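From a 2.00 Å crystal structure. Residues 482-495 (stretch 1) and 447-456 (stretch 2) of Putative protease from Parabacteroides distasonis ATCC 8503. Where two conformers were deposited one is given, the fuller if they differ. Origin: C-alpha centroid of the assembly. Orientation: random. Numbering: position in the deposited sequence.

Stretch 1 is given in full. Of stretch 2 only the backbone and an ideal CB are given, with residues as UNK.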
ATOM      1  N   ALA A 482     -15.506   2.135  19.350  1.00 23.92           N
ATOM      2  CA  ALA A 482     -15.688   2.688  20.710  1.00 24.89           C
ATOM      3  C   ALA A 482     -14.729   3.841  21.010  1.00 25.33           C
ATOM      4  O   ALA A 482     -15.058   4.735  21.786  1.00 27.08           O
ATOM      5  CB  ALA A 482     -15.531   1.590  21.760  1.00 24.59           C
ATOM      6  N   GLU A 483     -13.557   3.837  20.381  1.00 25.57           N
ATOM      7  CA  GLU A 483     -12.530   4.840  20.617  1.00 25.17           C
ATOM      8  C   GLU A 483     -12.589   5.952  19.589  1.00 24.92           C
ATOM      9  O   GLU A 483     -11.932   6.963  19.747  1.00 24.59           O
ATOM     10  CB  GLU A 483     -11.138   4.199  20.528  1.00 26.10           C
ATOM     11  CG  GLU A 483     -10.726   3.352  21.719  1.00 26.99           C
ATOM     12  CD  GLU A 483      -9.528   2.438  21.446  1.00 30.49           C
ATOM     13  OE1 GLU A 483      -9.240   2.080  20.280  1.00 29.90           O
ATOM     14  OE2 GLU A 483      -8.878   2.048  22.437  1.00 34.43           O
ATOM     15  N   TYR A 484     -13.385   5.765  18.538  1.00 24.55           N
ATOM     16  CA  TYR A 484     -13.340   6.635  17.382  1.00 23.86           C
ATOM     17  C   TYR A 484     -13.819   8.053  17.682  1.00 24.29           C
ATOM     18  O   TYR A 484     -13.222   9.020  17.212  1.00 24.44           O
ATOM     19  CB  TYR A 484     -14.133   6.001  16.263  1.00 23.52           C
ATOM     20  CG  TYR A 484     -14.375   6.860  15.056  1.00 23.52           C
ATOM     21  CD1 TYR A 484     -13.357   7.125  14.141  1.00 24.71           C
ATOM     22  CD2 TYR A 484     -15.630   7.409  14.817  1.00 23.62           C
ATOM     23  CE1 TYR A 484     -13.588   7.927  13.000  1.00 25.60           C
ATOM     24  CE2 TYR A 484     -15.874   8.210  13.688  1.00 24.24           C
ATOM     25  CZ  TYR A 484     -14.869   8.443  12.770  1.00 24.38           C
ATOM     26  OH  TYR A 484     -15.116   9.222  11.651  1.00 23.41           O
ATOM     27  N   SER A 485     -14.858   8.195  18.496  1.00 24.40           N
ATOM     28  CA  SER A 485     -15.387   9.531  18.754  0.50 24.51           C
ATOM     29  C   SER A 485     -14.348  10.463  19.399  1.00 24.39           C
ATOM     30  O   SER A 485     -14.225  11.629  19.005  1.00 24.35           O
ATOM     31  CB  SER A 485     -16.665   9.444  19.580  0.50 24.44           C
ATOM     32  OG  SER A 485     -17.727   8.988  18.759  0.50 24.58           O
ATOM     33  N   ASP A 486     -13.578   9.942  20.346  1.00 24.47           N
ATOM     34  CA  ASP A 486     -12.537  10.707  20.991  1.00 25.28           C
ATOM     35  C   ASP A 486     -11.437  11.179  20.034  1.00 24.70           C
ATOM     36  O   ASP A 486     -11.009  12.334  20.147  1.00 26.49           O
ATOM     37  CB  ASP A 486     -11.910   9.919  22.145  1.00 25.90           C
ATOM     38  CG  ASP A 486     -12.839   9.791  23.343  1.00 28.97           C
ATOM     39  OD1 ASP A 486     -13.838  10.553  23.437  1.00 30.69           O
ATOM     40  OD2 ASP A 486     -12.575   8.909  24.194  1.00 34.63           O
ATOM     41  N   VAL A 487     -10.963  10.336  19.111  1.00 22.67           N
ATOM     42  CA  VAL A 487      -9.924  10.799  18.195  1.00 21.40           C
ATOM     43  C   VAL A 487     -10.531  11.726  17.108  1.00 21.32           C
ATOM     44  O   VAL A 487      -9.907  12.686  16.660  1.00 20.17           O
ATOM     45  CB  VAL A 487      -9.067   9.649  17.596  1.00 21.27           C
ATOM     46  CG1 VAL A 487      -9.891   8.702  16.774  1.00 20.10           C
ATOM     47  CG2 VAL A 487      -7.874  10.244  16.775  1.00 21.65           C
ATOM     48  N   ARG A 488     -11.766  11.443  16.712  1.00 21.75           N
ATOM     49  CA  ARG A 488     -12.442  12.283  15.756  1.00 22.16           C
ATOM     50  C   ARG A 488     -12.613  13.695  16.316  1.00 22.48           C
ATOM     51  O   ARG A 488     -12.432  14.665  15.607  1.00 21.66           O
ATOM     52  CB  ARG A 488     -13.784  11.690  15.391  1.00 22.38           C
ATOM     53  CG  ARG A 488     -14.596  12.557  14.441  1.00 24.34           C
ATOM     54  CD  ARG A 488     -15.848  11.828  14.153  1.00 29.71           C
ATOM     55  NE  ARG A 488     -16.749  12.591  13.317  1.00 35.12           N
ATOM     56  CZ  ARG A 488     -17.813  13.269  13.762  1.00 41.49           C
ATOM     57  NH1 ARG A 488     -18.122  13.313  15.064  1.00 42.32           N
ATOM     58  NH2 ARG A 488     -18.585  13.916  12.887  1.00 42.87           N
ATOM     59  N   SER A 489     -12.943  13.814  17.586  1.00 23.22           N
ATOM     60  CA  SER A 489     -13.090  15.150  18.161  1.00 23.76           C
ATOM     61  C   SER A 489     -11.746  15.912  18.167  1.00 22.91           C
ATOM     62  O   SER A 489     -11.730  17.090  17.895  1.00 21.96           O
ATOM     63  CB  SER A 489     -13.769  15.083  19.532  1.00 24.27           C
ATOM     64  OG  SER A 489     -12.891  14.570  20.512  1.00 29.19           O
ATOM     65  N   LEU A 490     -10.617  15.216  18.352  1.00 22.25           N
ATOM     66  CA  LEU A 490      -9.307  15.850  18.261  1.00 21.34           C
ATOM     67  C   LEU A 490      -9.038  16.338  16.862  1.00 22.04           C
ATOM     68  O   LEU A 490      -8.637  17.509  16.647  1.00 21.28           O
ATOM     69  CB  LEU A 490      -8.180  14.887  18.704  1.00 21.14           C
ATOM     70  CG  LEU A 490      -8.205  14.378  20.149  1.00 20.35           C
ATOM     71  CD1 LEU A 490      -7.070  13.335  20.435  1.00 16.52           C
ATOM     72  CD2 LEU A 490      -8.109  15.548  21.155  1.00 19.85           C
ATOM     73  N   ILE A 491      -9.252  15.439  15.891  1.00 22.26           N
ATOM     74  CA  ILE A 491      -8.913  15.738  14.500  1.00 22.58           C
ATOM     75  C   ILE A 491      -9.789  16.891  14.030  1.00 23.04           C
ATOM     76  O   ILE A 491      -9.330  17.830  13.377  1.00 22.94           O
ATOM     77  CB  ILE A 491      -9.058  14.490  13.556  1.00 21.97           C
ATOM     78  CG1 ILE A 491      -7.998  13.453  13.925  1.00 22.66           C
ATOM     79  CG2 ILE A 491      -8.940  14.919  12.093  1.00 21.61           C
ATOM     80  CD1 ILE A 491      -8.351  11.985  13.487  1.00 22.39           C
ATOM     81  N   HIS A 492     -11.050  16.818  14.390  1.00 23.51           N
ATOM     82  CA  HIS A 492     -11.977  17.882  14.050  1.00 24.90           C
ATOM     83  C   HIS A 492     -11.598  19.238  14.713  1.00 24.24           C
ATOM     84  O   HIS A 492     -11.717  20.290  14.101  1.00 23.91           O
ATOM     85  CB  HIS A 492     -13.385  17.432  14.436  1.00 25.15           C
ATOM     86  CG  HIS A 492     -14.425  18.490  14.287  1.00 29.91           C
ATOM     87  ND1 HIS A 492     -14.861  18.928  13.052  1.00 36.33           N
ATOM     88  CD2 HIS A 492     -15.147  19.167  15.208  1.00 33.09           C
ATOM     89  CE1 HIS A 492     -15.777  19.864  13.224  1.00 35.75           C
ATOM     90  NE2 HIS A 492     -15.980  20.019  14.523  1.00 35.89           N
ATOM     91  N   GLU A 493     -11.133  19.203  15.958  1.00 24.39           N
ATOM     92  CA  GLU A 493     -10.712  20.449  16.622  1.00 24.48           C
ATOM     93  C   GLU A 493      -9.588  21.090  15.827  1.00 23.66           C
ATOM     94  O   GLU A 493      -9.554  22.319  15.658  1.00 24.40           O
ATOM     95  CB  GLU A 493     -10.288  20.213  18.071  1.00 24.70           C
ATOM     96  CG  GLU A 493     -10.010  21.534  18.838  1.00 27.46           C
ATOM     97  CD  GLU A 493     -10.982  21.784  19.982  1.00 29.45           C
ATOM     98  OE1 GLU A 493     -12.129  21.334  19.916  1.00 30.72           O
ATOM     99  OE2 GLU A 493     -10.562  22.429  20.959  1.00 33.39           O
ATOM    100  N   TRP A 494      -8.703  20.258  15.283  1.00 22.79           N
ATOM    101  CA  TRP A 494      -7.607  20.749  14.463  1.00 22.13           C
ATOM    102  C   TRP A 494      -8.063  21.334  13.124  1.00 21.38           C
ATOM    103  O   TRP A 494      -7.610  22.414  12.746  1.00 21.68           O
ATOM    104  CB  TRP A 494      -6.554  19.656  14.215  1.00 21.78           C
ATOM    105  CG  TRP A 494      -5.385  20.183  13.491  1.00 20.43           C
ATOM    106  CD1 TRP A 494      -5.119  20.053  12.179  1.00 20.48           C
ATOM    107  CD2 TRP A 494      -4.325  20.967  14.044  1.00 19.33           C
ATOM    108  NE1 TRP A 494      -3.956  20.725  11.851  1.00 22.95           N
ATOM    109  CE2 TRP A 494      -3.436  21.274  12.992  1.00 21.00           C
ATOM    110  CE3 TRP A 494      -4.034  21.428  15.324  1.00 19.49           C
ATOM    111  CZ2 TRP A 494      -2.269  22.024  13.188  1.00 19.45           C
ATOM    112  CZ3 TRP A 494      -2.861  22.171  15.531  1.00 17.95           C
ATOM    113  CH2 TRP A 494      -1.992  22.452  14.468  1.00 19.34           C
ATOM    114  N   THR A 495      -8.938  20.624  12.416  1.00 21.02           N
ATOM    115  CA  THR A 495      -9.242  20.965  11.022  1.00 21.45           C
ATOM    116  C   THR A 495     -10.390  21.969  10.880  1.00 21.68           C
ATOM    117  O   THR A 495     -10.467  22.646   9.875  1.00 22.02           O
ATOM    118  CB  THR A 495      -9.592  19.730  10.172  1.00 21.41           C
ATOM    119  OG1 THR A 495     -10.739  19.067  10.736  1.00 21.96           O
ATOM    120  CG2 THR A 495      -8.386  18.733  10.109  1.00 18.78           C
ATOM    121  N   UNK A 447      -8.296  24.049  24.940  1.00 22.55           N
ATOM    122  CA  UNK A 447      -7.680  22.747  25.074  1.00 23.70           C
ATOM    123  C   UNK A 447      -8.753  21.668  25.013  1.00 23.76           C
ATOM    124  O   UNK A 447      -9.802  21.784  25.648  1.00 22.92           O
ATOM    125  CB  UNK A 447      -6.885  22.653  26.378  1.00 23.70           C
ATOM    126  N   UNK A 448      -8.497  20.664  24.191  1.00 22.86           N
ATOM    127  CA  UNK A 448      -9.285  19.450  24.170  1.00 23.62           C
ATOM    128  C   UNK A 448      -8.315  18.288  24.422  1.00 24.12           C
ATOM    129  O   UNK A 448      -7.318  18.113  23.724  1.00 23.56           O
ATOM    130  CB  UNK A 448     -10.038  19.290  22.848  1.00 23.62           C
ATOM    131  N   UNK A 449      -8.579  17.543  25.475  1.00 25.62           N
ATOM    132  CA  UNK A 449      -7.683  16.498  25.905  1.00 27.13           C
ATOM    133  C   UNK A 449      -8.421  15.169  25.982  1.00 27.31           C
ATOM    134  O   UNK A 449      -9.488  15.070  26.596  1.00 27.62           O
ATOM    135  CB  UNK A 449      -7.058  16.850  27.257  1.00 27.13           C
ATOM    136  N   UNK A 450      -7.860  14.148  25.358  1.00 27.33           N
ATOM    137  CA  UNK A 450      -8.508  12.853  25.278  1.00 28.13           C
ATOM    138  C   UNK A 450      -7.470  11.813  25.610  1.00 28.11           C
ATOM    139  O   UNK A 450      -6.284  12.128  25.719  1.00 27.97           O
ATOM    140  CB  UNK A 450      -9.128  12.607  23.901  1.00 28.13           C
ATOM    141  N   UNK A 451      -7.906  10.561  25.773  1.00 29.18           N
ATOM    142  CA  UNK A 451      -6.930   9.553  26.181  1.00 29.30           C
ATOM    143  C   UNK A 451      -5.741   9.377  25.222  1.00 28.60           C
ATOM    144  O   UNK A 451      -4.679   9.020  25.673  1.00 28.95           O
ATOM    145  CB  UNK A 451      -7.644   8.209  26.337  1.00 29.30           C
ATOM    146  N   UNK A 452      -5.896   9.659  23.937  1.00 27.81           N
ATOM    147  CA  UNK A 452      -4.820   9.342  22.992  1.00 27.18           C
ATOM    148  C   UNK A 452      -4.303  10.575  22.266  1.00 26.26           C
ATOM    149  O   UNK A 452      -3.538  10.462  21.315  1.00 25.00           O
ATOM    150  CB  UNK A 452      -5.306   8.314  21.968  1.00 27.18           C
ATOM    151  N   UNK A 453      -4.668  11.766  22.747  1.00 24.77           N
ATOM    152  CA  UNK A 453      -4.076  12.977  22.184  1.00 24.27           C
ATOM    153  C   UNK A 453      -4.625  14.255  22.771  1.00 23.38           C
ATOM    154  O   UNK A 453      -5.383  14.225  23.727  1.00 22.49           O
ATOM    155  CB  UNK A 453      -4.283  12.997  20.668  1.00 24.27           C
ATOM    156  N   UNK A 454      -4.242  15.379  22.171  1.00 22.69           N
ATOM    157  CA  UNK A 454      -4.598  16.687  22.718  1.00 22.54           C
ATOM    158  C   UNK A 454      -4.401  17.724  21.633  1.00 21.75           C
ATOM    159  O   UNK A 454      -3.490  17.607  20.832  1.00 20.98           O
ATOM    160  CB  UNK A 454      -3.765  17.025  23.956  1.00 22.54           C
ATOM    161  N   UNK A 455      -5.279  18.716  21.608  1.00 21.47           N
ATOM    162  CA  UNK A 455      -5.177  19.863  20.702  1.00 21.42           C
ATOM    163  C   UNK A 455      -5.261  21.130  21.569  1.00 21.76           C
ATOM    164  O   UNK A 455      -6.093  21.211  22.471  1.00 22.74           O
ATOM    165  CB  UNK A 455      -6.273  19.838  19.635  1.00 21.42           C
ATOM    166  N   UNK A 456      -4.382  22.097  21.330  1.00 22.06           N
ATOM    167  CA  UNK A 456      -4.463  23.335  22.059  1.00 22.31           C
ATOM    168  C   UNK A 456      -4.360  24.523  21.137  1.00 23.09           C
ATOM    169  O   UNK A 456      -3.763  24.447  20.049  1.00 23.23           O
ATOM    170  CB  UNK A 456      -3.369  23.397  23.127  1.00 22.31           C
TER

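Stretch 2 is a hairpin lying along the helix 482-495: its first strand, 447-450, runs nearly antiparallel to the helix (155°) and its second, 453-456, nearly parallel (24°). Within each extended strand alternate positions face the helix.

Position 447 points its CB away, with no atom of stretch 1 within 5.5 Å. Extended angles (-132/132) favour a beta-branched residue; it is Val447.

Position 448 points toward the helix. Its ideal CB lies 3.7 Å from Glu493 OE2 and 4.5 Å from Leu490 CD2, between a carboxylate and an apolar side chain. A basic or hydroxyl residue could answer the first, a branched aliphatic one the second. The residue is Ile448, which takes the apolar option: its CG2 packs 4.0 Å from Leu490 CD2 and also lies 3.4 Å from Glu493 OE2, while CD1 reaches to 3.6 Å from Ser489 OG.

Position 449 points away into space free of stretch 1, so a polar residue is as suitable as any; it is Ser449.

At 450 the CB again faces the helix, 4.1 Å from Leu490 CD1 and 4.2 Å from Asp486 O, with the carboxylate of Asp486 and the hydroxyl of Ser489 further along. A long side chain with an aliphatic stem and a positive end suits this mixture, although glutamine or a medium-sized apolar residue is conceivable. The residue is Lys450; CG packs 3.8 Å from Leu490 CD2 and 3.6 Å from Asp486 O, and CE comes within 3.5 Å of Ser489 OG. The salt bridge from NZ to Asp486 OD1 is long, 4.0 Å, and a water bridges the pair, accepting from Lys450 NZ at 2.8 Å and donating to Asp486 OD1 at 2.7 Å.

Position 451 is the second residue of a type I turn running from 450 to 453. Its CB points sideways, and its phi of -59° is ideal for proline, though serine, aspartate or glutamate would also fit. It is Pro451, whose CD rests 3.8 Å from Asp486 OD2.

Position 452 (-120/13) also points sideways, its CB beyond 5.5 Å of the helix. A small polar turn residue would serve, as would a large one able to reach back toward Glu483. Phe452 does the latter, bringing CE2 3.8 Å from Glu483 OE2.

At 453 the ideal CB would sit 2.8 Å from Leu490 CD1, a clash, so glycine is strongly indicated. Gly453 lets Leu490 CD1 approach its CA to 3.5 Å.

Position 454 points away and tolerates many residues; it is Lys454.

Position 455 faces the helix, its CB 4.2 Å from Glu493 CG and 4.5 Å from Leu490 O. With an extended backbone, valine, isoleucine or threonine would suit. Val455 places CG2 4.3 Å from Leu490 CB and 3.4 Å from Leu490 O; CG1 lies 3.7 Å from Glu493 CG and meets the edge of the Trp494 ring, 4.2 Å from CE3.

Position 456 points away, suiting beta-branched residues; Thr456 bonds through OG1 elsewhere in the structure.

Stretch 2 447-456: VISKPFGKVT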
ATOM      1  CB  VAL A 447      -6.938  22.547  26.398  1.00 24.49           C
ATOM      2  CG1 VAL A 447      -6.221  21.169  26.384  1.00 25.74           C
ATOM      3  CG2 VAL A 447      -5.922  23.658  26.633  1.00 24.40           C
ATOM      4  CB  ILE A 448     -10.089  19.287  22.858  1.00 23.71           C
ATOM      5  CG1 ILE A 448     -10.851  17.957  22.903  1.00 24.93           C
ATOM      6  CG2 ILE A 448      -9.162  19.412  21.618  1.00 22.87           C
ATOM      7  CD1 ILE A 448     -11.938  17.807  21.864  1.00 26.53           C
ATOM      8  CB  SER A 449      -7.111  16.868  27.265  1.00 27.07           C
ATOM      9  OG  SER A 449      -5.984  16.071  27.501  1.00 31.70           O
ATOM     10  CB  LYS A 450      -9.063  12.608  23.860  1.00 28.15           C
ATOM     11  CG  LYS A 450     -10.256  13.500  23.487  1.00 30.17           C
ATOM     12  CD  LYS A 450     -11.472  13.342  24.380  1.00 30.98           C
ATOM     13  CE  LYS A 450     -12.546  14.319  23.952  1.00 33.37           C
ATOM     14  NZ  LYS A 450     -13.766  14.270  24.787  1.00 35.92           N
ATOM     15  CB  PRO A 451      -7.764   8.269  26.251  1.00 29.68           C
ATOM     16  CG  PRO A 451      -9.188   8.738  26.490  1.00 28.78           C
ATOM     17  CD  PRO A 451      -9.293  10.033  25.784  1.00 29.68           C
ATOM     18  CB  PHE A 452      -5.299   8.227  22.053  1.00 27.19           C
ATOM     19  CG  PHE A 452      -5.601   6.941  22.778  1.00 30.02           C
ATOM     20  CD1 PHE A 452      -4.588   6.274  23.498  1.00 33.72           C
ATOM     21  CD2 PHE A 452      -6.895   6.423  22.814  1.00 33.03           C
ATOM     22  CE1 PHE A 452      -4.868   5.090  24.233  1.00 33.28           C
ATOM     23  CE2 PHE A 452      -7.189   5.249  23.528  1.00 33.22           C
ATOM     24  CZ  PHE A 452      -6.167   4.577  24.229  1.00 33.48           C
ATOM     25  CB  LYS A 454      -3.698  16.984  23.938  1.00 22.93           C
ATOM     26  CG  LYS A 454      -3.881  18.353  24.595  1.00 25.17           C
ATOM     27  CD  LYS A 454      -3.045  18.507  25.840  1.00 27.77           C
ATOM     28  CE  LYS A 454      -1.572  18.743  25.523  1.00 32.80           C
ATOM     29  NZ  LYS A 454      -0.772  19.066  26.808  1.00 35.87           N
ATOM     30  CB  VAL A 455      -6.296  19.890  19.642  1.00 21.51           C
ATOM     31  CG1 VAL A 455      -6.285  21.199  18.863  1.00 20.38           C
ATOM     32  CG2 VAL A 455      -6.187  18.702  18.686  1.00 20.51           C
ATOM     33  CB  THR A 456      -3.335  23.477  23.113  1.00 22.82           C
ATOM     34  OG1 THR A 456      -2.102  23.653  22.422  1.00 23.19           O
ATOM     35  CG2 THR A 456      -3.279  22.266  24.100  1.00 20.91           C
TER
HETATM   36  O   HOH W   1     -15.028  12.868  22.692  1.00 50.35           O
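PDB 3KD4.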